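Protein RIF2 (Saccharomyces cerevisiae, PDB 4BJ1) binds the C-terminus of RAP1 at yeast telomeres and takes part in telomere length regulation and transcriptional silencing. Local coordinates at residues Gln11-Met16 / Phe236-Gly241. Residues are numbered along the deposited sequence; the frame is centred on the assembly and turned at random.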
ATOM      1  N   GLN A  11       0.245  -0.870 -16.591  1.00 75.88           N
ATOM      2  CA  GLN A  11      -0.700  -0.399 -15.588  1.00 73.64           C
ATOM      3  C   GLN A  11      -0.696  -1.302 -14.340  1.00 74.64           C
ATOM      4  O   GLN A  11      -0.818  -0.796 -13.228  1.00 73.84           O
ATOM      5  CB  GLN A  11      -2.105  -0.314 -16.190  1.00 78.05           C
ATOM      6  CG  GLN A  11      -3.116   0.397 -15.310  1.00 77.90           C
ATOM      7  CD  GLN A  11      -2.690   1.809 -15.048  1.00 91.65           C
ATOM      8  OE1 GLN A  11      -2.436   2.585 -15.979  1.00 83.74           O
ATOM      9  NE2 GLN A  11      -2.571   2.152 -13.768  1.00 82.93           N
ATOM     10  N   LYS A  12      -0.525  -2.620 -14.519  1.00 70.71           N
ATOM     11  CA  LYS A  12      -0.446  -3.565 -13.406  1.00 68.70           C
ATOM     12  C   LYS A  12       0.822  -3.275 -12.581  1.00 72.60           C
ATOM     13  O   LYS A  12       0.718  -3.146 -11.359  1.00 72.69           O
ATOM     14  CB  LYS A  12      -0.498  -5.028 -13.887  1.00 70.75           C
ATOM     15  CG  LYS A  12      -0.463  -6.008 -12.723  1.00 73.17           C
ATOM     16  CD  LYS A  12      -0.952  -7.414 -13.090  1.00 84.33           C
ATOM     17  CE  LYS A  12       0.128  -8.387 -13.509  1.00 84.06           C
ATOM     18  NZ  LYS A  12       1.152  -8.568 -12.457  1.00 89.83           N
ATOM     19  N   PHE A  13       1.997  -3.111 -13.260  1.00 67.04           N
ATOM     20  CA  PHE A  13       3.282  -2.795 -12.651  1.00 63.18           C
ATOM     21  C   PHE A  13       3.192  -1.441 -11.979  1.00 68.20           C
ATOM     22  O   PHE A  13       3.477  -1.344 -10.788  1.00 67.91           O
ATOM     23  CB  PHE A  13       4.407  -2.786 -13.699  1.00 65.18           C
ATOM     24  CG  PHE A  13       5.764  -2.609 -13.077  1.00 65.88           C
ATOM     25  CD1 PHE A  13       6.446  -3.693 -12.538  1.00 69.64           C
ATOM     26  CD2 PHE A  13       6.322  -1.339 -12.928  1.00 68.21           C
ATOM     27  CE1 PHE A  13       7.673  -3.513 -11.877  1.00 70.20           C
ATOM     28  CE2 PHE A  13       7.551  -1.159 -12.271  1.00 69.92           C
ATOM     29  CZ  PHE A  13       8.224  -2.248 -11.763  1.00 68.12           C
ATOM     30  N   LYS A  14       2.789  -0.395 -12.740  1.00 64.63           N
ATOM     31  CA  LYS A  14       2.650   0.989 -12.307  1.00 62.49           C
ATOM     32  C   LYS A  14       1.900   1.058 -10.993  1.00 66.48           C
ATOM     33  O   LYS A  14       2.448   1.587 -10.024  1.00 65.39           O
ATOM     34  CB  LYS A  14       1.927   1.805 -13.391  1.00 66.20           C
ATOM     35  CG  LYS A  14       1.769   3.294 -13.085  1.00 72.52           C
ATOM     36  CD  LYS A  14       1.560   4.042 -14.372  1.00 84.07           C
ATOM     37  CE  LYS A  14       0.977   5.399 -14.176  1.00 99.86           C
ATOM     38  NZ  LYS A  14       0.566   5.946 -15.486  1.00115.34           N
ATOM     39  N   SER A  15       0.658   0.503 -10.950  1.00 62.87           N
ATOM     40  CA  SER A  15      -0.188   0.550  -9.766  1.00 61.39           C
ATOM     41  C   SER A  15       0.451  -0.180  -8.568  1.00 64.27           C
ATOM     42  O   SER A  15       0.371   0.313  -7.435  1.00 61.83           O
ATOM     43  CB  SER A  15      -1.569  -0.006 -10.084  1.00 66.33           C
ATOM     44  OG  SER A  15      -1.527  -1.414 -10.233  1.00 76.33           O
ATOM     45  N   MET A  16       1.096  -1.335  -8.823  1.00 61.03           N
ATOM     46  CA  MET A  16       1.721  -2.148  -7.781  1.00 59.81           C
ATOM     47  C   MET A  16       2.999  -1.496  -7.256  1.00 64.03           C
ATOM     48  O   MET A  16       3.297  -1.589  -6.054  1.00 63.86           O
ATOM     49  CB  MET A  16       1.997  -3.566  -8.294  1.00 63.34           C
ATOM     50  CG  MET A  16       0.787  -4.472  -8.260  1.00 68.63           C
ATOM     51  SD  MET A  16       1.223  -6.147  -8.778  1.00 74.68           S
ATOM     52  CE  MET A  16      -0.335  -6.929  -8.705  1.00 73.44           C
ATOM     53  N   PHE A 236      11.375  -3.552  -5.450  1.00 69.59           N
ATOM     54  CA  PHE A 236      10.030  -4.075  -5.297  1.00 67.38           C
ATOM     55  C   PHE A 236      10.006  -5.586  -5.153  1.00 72.51           C
ATOM     56  O   PHE A 236      10.868  -6.289  -5.695  1.00 74.24           O
ATOM     57  CB  PHE A 236       9.117  -3.592  -6.424  1.00 67.34           C
ATOM     58  CG  PHE A 236       9.053  -2.090  -6.602  1.00 66.25           C
ATOM     59  CD1 PHE A 236       8.927  -1.245  -5.500  1.00 67.49           C
ATOM     60  CD2 PHE A 236       9.079  -1.521  -7.873  1.00 66.59           C
ATOM     61  CE1 PHE A 236       8.874   0.145  -5.667  1.00 66.66           C
ATOM     62  CE2 PHE A 236       9.015  -0.139  -8.040  1.00 67.63           C
ATOM     63  CZ  PHE A 236       8.915   0.685  -6.936  1.00 65.26           C
ATOM     64  N   THR A 237       9.002  -6.078  -4.412  1.00 66.84           N
ATOM     65  CA  THR A 237       8.832  -7.486  -4.084  1.00 67.85           C
ATOM     66  C   THR A 237       7.541  -8.138  -4.586  1.00 70.91           C
ATOM     67  O   THR A 237       7.371  -9.354  -4.383  1.00 74.38           O
ATOM     68  CB  THR A 237       8.967  -7.700  -2.575  1.00 68.57           C
ATOM     69  OG1 THR A 237       7.816  -7.174  -1.914  1.00 64.03           O
ATOM     70  CG2 THR A 237      10.272  -7.159  -2.008  1.00 63.50           C
ATOM     71  N   PHE A 238       6.642  -7.366  -5.226  1.00 63.20           N
ATOM     72  CA  PHE A 238       5.384  -7.924  -5.756  1.00 63.35           C
ATOM     73  C   PHE A 238       5.681  -8.842  -6.961  1.00 72.91           C
ATOM     74  O   PHE A 238       6.702  -8.624  -7.605  1.00 73.87           O
ATOM     75  CB  PHE A 238       4.387  -6.814  -6.120  1.00 61.29           C
ATOM     76  CG  PHE A 238       4.882  -5.837  -7.146  1.00 59.80           C
ATOM     77  CD1 PHE A 238       4.732  -6.095  -8.507  1.00 62.75           C
ATOM     78  CD2 PHE A 238       5.472  -4.638  -6.758  1.00 58.30           C
ATOM     79  CE1 PHE A 238       5.194  -5.186  -9.463  1.00 62.61           C
ATOM     80  CE2 PHE A 238       5.877  -3.705  -7.706  1.00 60.57           C
ATOM     81  CZ  PHE A 238       5.764  -3.997  -9.058  1.00 60.15           C
ATOM     82  N   ASP A 239       4.821  -9.836  -7.281  1.00 72.80           N
ATOM     83  CA  ASP A 239       5.074 -10.787  -8.397  1.00 76.80           C
ATOM     84  C   ASP A 239       6.503 -11.314  -8.299  1.00 86.74           C
ATOM     85  O   ASP A 239       7.327 -11.072  -9.193  1.00 85.92           O
ATOM     86  CB  ASP A 239       4.816 -10.204  -9.813  1.00 77.90           C
ATOM     87  CG  ASP A 239       3.525  -9.441  -9.993  1.00 97.08           C
ATOM     88  OD1 ASP A 239       2.481  -9.931  -9.520  1.00100.62           O
ATOM     89  OD2 ASP A 239       3.557  -8.347 -10.630  1.00104.17           O
ATOM     90  N   SER A 240       6.826 -11.952  -7.156  1.00 88.15           N
ATOM     91  CA  SER A 240       8.163 -12.493  -6.978  1.00 90.70           C
ATOM     92  C   SER A 240       8.362 -13.616  -7.964  1.00 96.38           C
ATOM     93  O   SER A 240       7.428 -14.387  -8.209  1.00 96.35           O
ATOM     94  CB  SER A 240       8.398 -12.945  -5.544  1.00 96.84           C
ATOM     95  OG  SER A 240       8.557 -11.783  -4.741  1.00111.80           O
ATOM     96  N   GLY A 241       9.521 -13.588  -8.615  1.00 93.68           N
ATOM     97  CA  GLY A 241       9.928 -14.575  -9.602  1.00 97.09           C
ATOM     98  C   GLY A 241       9.680 -14.178 -11.039  1.00101.33           C
ATOM     99  O   GLY A 241      10.238 -14.808 -11.957  1.00104.13           O
TER
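Phe238, in the loop between helices 223-233 and 243-257, lays its ring against Met16 and Phe13 of helix 10-26. Followed outward, CB comes nearest the Met16 sulfur and CG is nearest Met16 CB. CD1 has the closer sulfur contact, 3.5 Å from Met16 SD, while CD2 and CE2, on the other side of the ring, lie beside the Met16 carbonyl. CE1 and CZ then reach Phe13, CZ coming 3.4 Å from Phe13 CE1. Two angles separate the roles of the Met16 atoms: CB stands 3.6 Å from the centroid of the Phe238 ring, only 5° off its normal, a CH-pi contact over the face, whereas SD, 43° off the same normal, approaches obliquely as a Met-aromatic contact. With centroids 5.2 Å apart and planes at 61°, Phe238 and Phe13 form an offset edge-to-face pair, the edge belonging to Phe238. An alanine at Phe238 would probably leave Met16 CB without its aromatic platform and open a gap beside the Phe13 ring. Phe236 adds an apolar touch, its CD2 4.0 Å from Phe13 CZ, and Tyr248 of helix 243-257 meets both Phe236 and Phe13. Beside this cluster Lys12 and Asp239 meet tip to tip, NZ of Lys12 lying 3.0 Å from OD2 of Asp239 in a salt bridge. Asp65 of the second subunit also forms a salt bridge with Lys12, and its carboxylate lies close to that of Asp239. The N-terminal helix is thus joined to the AAA+ lid region by aromatic and sulfur contacts, while at the subunit interface the shared ammonium probably offsets repulsion between two neighbouring carboxylates.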